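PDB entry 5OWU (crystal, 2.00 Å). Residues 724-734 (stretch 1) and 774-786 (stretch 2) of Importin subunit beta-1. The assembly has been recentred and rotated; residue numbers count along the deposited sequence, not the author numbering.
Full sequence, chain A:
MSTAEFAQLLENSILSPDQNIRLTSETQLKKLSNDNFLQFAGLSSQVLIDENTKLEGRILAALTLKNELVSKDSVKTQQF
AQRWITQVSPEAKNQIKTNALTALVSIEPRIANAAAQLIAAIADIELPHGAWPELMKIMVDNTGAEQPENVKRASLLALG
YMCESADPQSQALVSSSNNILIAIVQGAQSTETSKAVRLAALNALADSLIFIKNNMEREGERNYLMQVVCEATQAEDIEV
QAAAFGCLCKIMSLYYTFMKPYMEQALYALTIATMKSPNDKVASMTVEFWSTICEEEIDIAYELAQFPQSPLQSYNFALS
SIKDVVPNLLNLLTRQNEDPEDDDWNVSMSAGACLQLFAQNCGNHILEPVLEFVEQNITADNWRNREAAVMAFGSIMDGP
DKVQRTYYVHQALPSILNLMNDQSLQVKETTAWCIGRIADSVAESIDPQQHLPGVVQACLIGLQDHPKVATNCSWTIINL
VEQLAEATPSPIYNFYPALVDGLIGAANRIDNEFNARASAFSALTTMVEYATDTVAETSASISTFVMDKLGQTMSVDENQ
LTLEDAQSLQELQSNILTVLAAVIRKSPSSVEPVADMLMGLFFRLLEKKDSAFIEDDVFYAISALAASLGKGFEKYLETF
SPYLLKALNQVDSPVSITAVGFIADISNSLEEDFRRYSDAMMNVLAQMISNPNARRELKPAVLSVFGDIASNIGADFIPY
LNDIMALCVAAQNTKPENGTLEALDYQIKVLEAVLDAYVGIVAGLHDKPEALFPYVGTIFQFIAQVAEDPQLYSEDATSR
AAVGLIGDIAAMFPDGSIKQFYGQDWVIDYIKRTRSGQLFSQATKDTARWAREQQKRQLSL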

# COMPACT_ATOMS: atom_id res chain seq x y z
N ILE A 724 31.57 -3.49 -0.72
CA ILE A 724 30.25 -3.22 -1.28
C ILE A 724 29.56 -4.53 -1.62
O ILE A 724 28.37 -4.72 -1.33
CB ILE A 724 30.37 -2.29 -2.51
CG1 ILE A 724 30.91 -0.91 -2.11
CG2 ILE A 724 29.04 -2.17 -3.26
CD1 ILE A 724 30.46 -0.36 -0.77
N MET A 725 30.30 -5.48 -2.20
CA MET A 725 29.67 -6.74 -2.54
C MET A 725 29.14 -7.42 -1.29
O MET A 725 28.03 -7.95 -1.29
CB MET A 725 30.65 -7.64 -3.29
CG MET A 725 30.84 -7.26 -4.75
SD MET A 725 29.33 -7.44 -5.73
CE MET A 725 29.94 -7.39 -7.40
N ALA A 726 29.90 -7.34 -0.19
CA ALA A 726 29.41 -7.92 1.05
C ALA A 726 28.04 -7.34 1.36
O ALA A 726 27.06 -8.08 1.52
CB ALA A 726 30.40 -7.65 2.18
N LEU A 727 27.94 -6.01 1.34
CA LEU A 727 26.67 -5.36 1.62
C LEU A 727 25.59 -5.90 0.70
O LEU A 727 24.52 -6.33 1.15
CB LEU A 727 26.81 -3.84 1.48
CG LEU A 727 27.65 -3.15 2.55
CD1 LEU A 727 27.81 -1.68 2.20
CD2 LEU A 727 27.03 -3.31 3.94
N CYS A 728 25.88 -5.95 -0.60
CA CYS A 728 24.86 -6.38 -1.54
C CYS A 728 24.40 -7.79 -1.19
O CYS A 728 23.20 -8.06 -1.08
CB CYS A 728 25.38 -6.30 -2.97
SG CYS A 728 25.54 -4.59 -3.57
N VAL A 729 25.36 -8.69 -0.93
CA VAL A 729 24.99 -10.05 -0.56
C VAL A 729 24.08 -10.02 0.66
O VAL A 729 22.97 -10.58 0.65
CB VAL A 729 26.24 -10.92 -0.32
CG1 VAL A 729 25.89 -12.22 0.42
CG2 VAL A 729 26.87 -11.26 -1.64
N ALA A 730 24.52 -9.33 1.71
CA ALA A 730 23.73 -9.31 2.93
C ALA A 730 22.32 -8.82 2.62
O ALA A 730 21.34 -9.37 3.14
CB ALA A 730 24.40 -8.42 3.99
N ALA A 731 22.21 -7.84 1.72
CA ALA A 731 20.90 -7.28 1.42
C ALA A 731 20.04 -8.25 0.62
O ALA A 731 18.83 -8.36 0.86
CB ALA A 731 21.06 -5.96 0.66
N GLN A 732 20.64 -8.97 -0.33
CA GLN A 732 19.81 -9.82 -1.18
C GLN A 732 19.34 -11.08 -0.46
O GLN A 732 18.33 -11.67 -0.87
CB GLN A 732 20.55 -10.19 -2.47
CG GLN A 732 21.61 -11.27 -2.34
CD GLN A 732 22.44 -11.40 -3.59
OE1 GLN A 732 22.75 -10.40 -4.24
NE2 GLN A 732 22.80 -12.62 -3.96
N ASN A 733 20.03 -11.48 0.60
CA ASN A 733 19.67 -12.65 1.39
C ASN A 733 18.84 -12.29 2.62
O ASN A 733 18.59 -13.17 3.45
CB ASN A 733 20.92 -13.41 1.81
CG ASN A 733 21.56 -14.14 0.66
OD1 ASN A 733 20.88 -14.56 -0.29
ND2 ASN A 733 22.87 -14.32 0.72
N THR A 734 18.43 -11.04 2.75
CA THR A 734 17.57 -10.64 3.85
C THR A 734 16.13 -10.99 3.50
O THR A 734 15.57 -10.45 2.53
CB THR A 734 17.71 -9.15 4.14
OG1 THR A 734 19.05 -8.87 4.56
CG2 THR A 734 16.74 -8.71 5.24
N PRO A 774 35.16 -13.18 -8.94
CA PRO A 774 34.72 -13.94 -7.76
C PRO A 774 33.31 -13.62 -7.28
O PRO A 774 32.86 -14.20 -6.29
CB PRO A 774 35.76 -13.57 -6.69
CG PRO A 774 36.29 -12.25 -7.13
CD PRO A 774 36.29 -12.29 -8.62
N TYR A 775 32.59 -12.71 -7.95
CA TYR A 775 31.25 -12.33 -7.54
C TYR A 775 30.18 -12.75 -8.54
O TYR A 775 28.99 -12.49 -8.30
CB TYR A 775 31.18 -10.81 -7.34
CG TYR A 775 32.26 -10.31 -6.42
CD1 TYR A 775 32.21 -10.59 -5.06
CD2 TYR A 775 33.34 -9.57 -6.90
CE1 TYR A 775 33.19 -10.14 -4.21
CE2 TYR A 775 34.33 -9.13 -6.05
CZ TYR A 775 34.25 -9.42 -4.71
OH TYR A 775 35.23 -8.98 -3.86
N VAL A 776 30.56 -13.40 -9.64
CA VAL A 776 29.60 -13.73 -10.69
C VAL A 776 28.49 -14.62 -10.14
O VAL A 776 27.30 -14.37 -10.37
CB VAL A 776 30.32 -14.38 -11.89
CG1 VAL A 776 29.32 -14.92 -12.90
CG2 VAL A 776 31.24 -13.37 -12.55
N GLY A 777 28.86 -15.68 -9.42
CA GLY A 777 27.85 -16.56 -8.86
C GLY A 777 26.89 -15.83 -7.94
O GLY A 777 25.68 -16.08 -7.97
N THR A 778 27.41 -14.93 -7.11
CA THR A 778 26.56 -14.10 -6.25
C THR A 778 25.55 -13.31 -7.08
O THR A 778 24.35 -13.26 -6.76
CB THR A 778 27.45 -13.17 -5.42
OG1 THR A 778 28.13 -13.92 -4.41
CG2 THR A 778 26.64 -12.07 -4.76
N ILE A 779 26.03 -12.67 -8.15
CA ILE A 779 25.14 -11.88 -8.98
C ILE A 779 24.08 -12.77 -9.60
O ILE A 779 22.90 -12.41 -9.67
CB ILE A 779 25.95 -11.12 -10.05
CG1 ILE A 779 26.88 -10.11 -9.36
CG2 ILE A 779 25.02 -10.40 -11.04
CD1 ILE A 779 27.91 -9.51 -10.26
N PHE A 780 24.47 -13.98 -10.02
CA PHE A 780 23.50 -14.89 -10.62
C PHE A 780 22.47 -15.36 -9.61
O PHE A 780 21.31 -15.55 -9.96
CB PHE A 780 24.23 -16.06 -11.27
CG PHE A 780 24.43 -15.89 -12.74
CD1 PHE A 780 23.47 -16.33 -13.63
CD2 PHE A 780 25.56 -15.26 -13.24
CE1 PHE A 780 23.64 -16.16 -14.99
CE2 PHE A 780 25.74 -15.10 -14.59
CZ PHE A 780 24.77 -15.54 -15.47
N GLN A 781 22.87 -15.53 -8.34
CA GLN A 781 21.88 -15.82 -7.30
C GLN A 781 20.85 -14.71 -7.21
O GLN A 781 19.64 -14.96 -7.15
CB GLN A 781 22.57 -16.02 -5.95
CG GLN A 781 23.48 -17.24 -5.87
CD GLN A 781 24.32 -17.26 -4.60
OE1 GLN A 781 23.98 -16.61 -3.61
NE2 GLN A 781 25.42 -18.00 -4.62
N PHE A 782 21.32 -13.45 -7.21
CA PHE A 782 20.36 -12.35 -7.22
C PHE A 782 19.43 -12.43 -8.43
O PHE A 782 18.21 -12.29 -8.31
CB PHE A 782 21.07 -11.00 -7.19
CG PHE A 782 20.14 -9.85 -7.34
CD1 PHE A 782 19.40 -9.40 -6.26
CD2 PHE A 782 19.95 -9.25 -8.57
CE1 PHE A 782 18.52 -8.35 -6.39
CE2 PHE A 782 19.07 -8.20 -8.72
CZ PHE A 782 18.35 -7.75 -7.62
N ILE A 783 20.01 -12.65 -9.61
CA ILE A 783 19.20 -12.68 -10.83
C ILE A 783 18.14 -13.76 -10.72
O ILE A 783 16.98 -13.57 -11.11
CB ILE A 783 20.09 -12.85 -12.07
CG1 ILE A 783 21.05 -11.66 -12.19
CG2 ILE A 783 19.24 -12.99 -13.32
CD1 ILE A 783 22.01 -11.71 -13.37
N ALA A 784 18.51 -14.92 -10.16
CA ALA A 784 17.53 -15.97 -9.92
C ALA A 784 16.40 -15.46 -9.04
O ALA A 784 15.22 -15.74 -9.30
CB ALA A 784 18.20 -17.19 -9.29
N GLN A 785 16.73 -14.70 -8.00
CA GLN A 785 15.67 -14.08 -7.20
C GLN A 785 14.76 -13.24 -8.08
O GLN A 785 13.53 -13.24 -7.89
CB GLN A 785 16.26 -13.23 -6.08
CG GLN A 785 17.10 -14.00 -5.09
CD GLN A 785 17.46 -13.17 -3.89
OE1 GLN A 785 16.59 -12.55 -3.27
NE2 GLN A 785 18.74 -13.12 -3.57
N VAL A 786 15.33 -12.50 -9.04
CA VAL A 786 14.49 -11.70 -9.93
C VAL A 786 13.56 -12.60 -10.72
O VAL A 786 12.36 -12.33 -10.85
CB VAL A 786 15.37 -10.84 -10.87
CG1 VAL A 786 14.52 -10.20 -11.99
CG2 VAL A 786 16.09 -9.77 -10.09

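The most unusual feature of this contact is that its central knob is polar: the side chain of Gln-732, in the last turn of its helix, sits in a hole formed by Thr-778, Gln-781, Phe-782 and Gln-785. Knobs of this kind are more often aliphatic. A glutamine can serve when its amide finds partners, and here it does. NE2 of Gln-732 donates a nearly straight hydrogen bond (172°) to the backbone O of Thr-778 at 3.3 Å, although that oxygen already accepts the helical bond from Phe-782 N at 3.1 Å. A carbonyl within a helix can take a second donor in this way. OE1 of Gln-732, which lies 3.4 Å from CB of Phe-782, is satisfied elsewhere in the structure, so neither end of the buried amide is left without a partner.

The exchange is reciprocal. Near its C-terminal end a helix runs out of amide donors for its carbonyls, and Gln-785 supplies one from the neighbouring helix: its NE2 donates to the backbone O of Gln-732 at 3.1 Å, with a more bent angle of 143°. Each glutamine thus reaches a main-chain carbonyl on the other helix. Beyond this point the first helix gives way to Asn-733, the first residue to leave helical geometry, while OG1 of Thr-734 bonds back to O of Ala-730 at 2.7 Å.

The hydrocarbon parts of the same residues complete the packing. CB of Gln-732 lies at the edge of the Phe-782 ring, near its plane, and the shaft of the side chain, with chi1 in the p well and chi2 in t, carries the amide into the hole.

Towards the other end, the contact becomes apolar. The CA-to-CB bond of Met-725 points toward the second stretch, and its CG lies over one face of the Tyr-775 ring, 3.6 Å from CD1, in a CH-pi contact only 12° off the ring normal; the sulfur approaches the same ring obliquely. The flexible, unbranched chain then extends CE to within 4.1 Å of CD1 of Ile-779, so one methionine engages both an aromatic and an aliphatic partner. Between the two ends, CG2 of Val-729 meets CG2 of Thr-778 at 3.2 Å, a tight methyl contact.

The helices run in broadly the same direction, 30° apart, with axes no closer than 10.7 Å. Of the 446 Å² buried between the two stretches, both sides summed, Gln-732 and Met-725 contribute the two largest shares, a little under half together: a general lesson in how a modest interface can join hydrophobic packing to amide–carbonyl bonding.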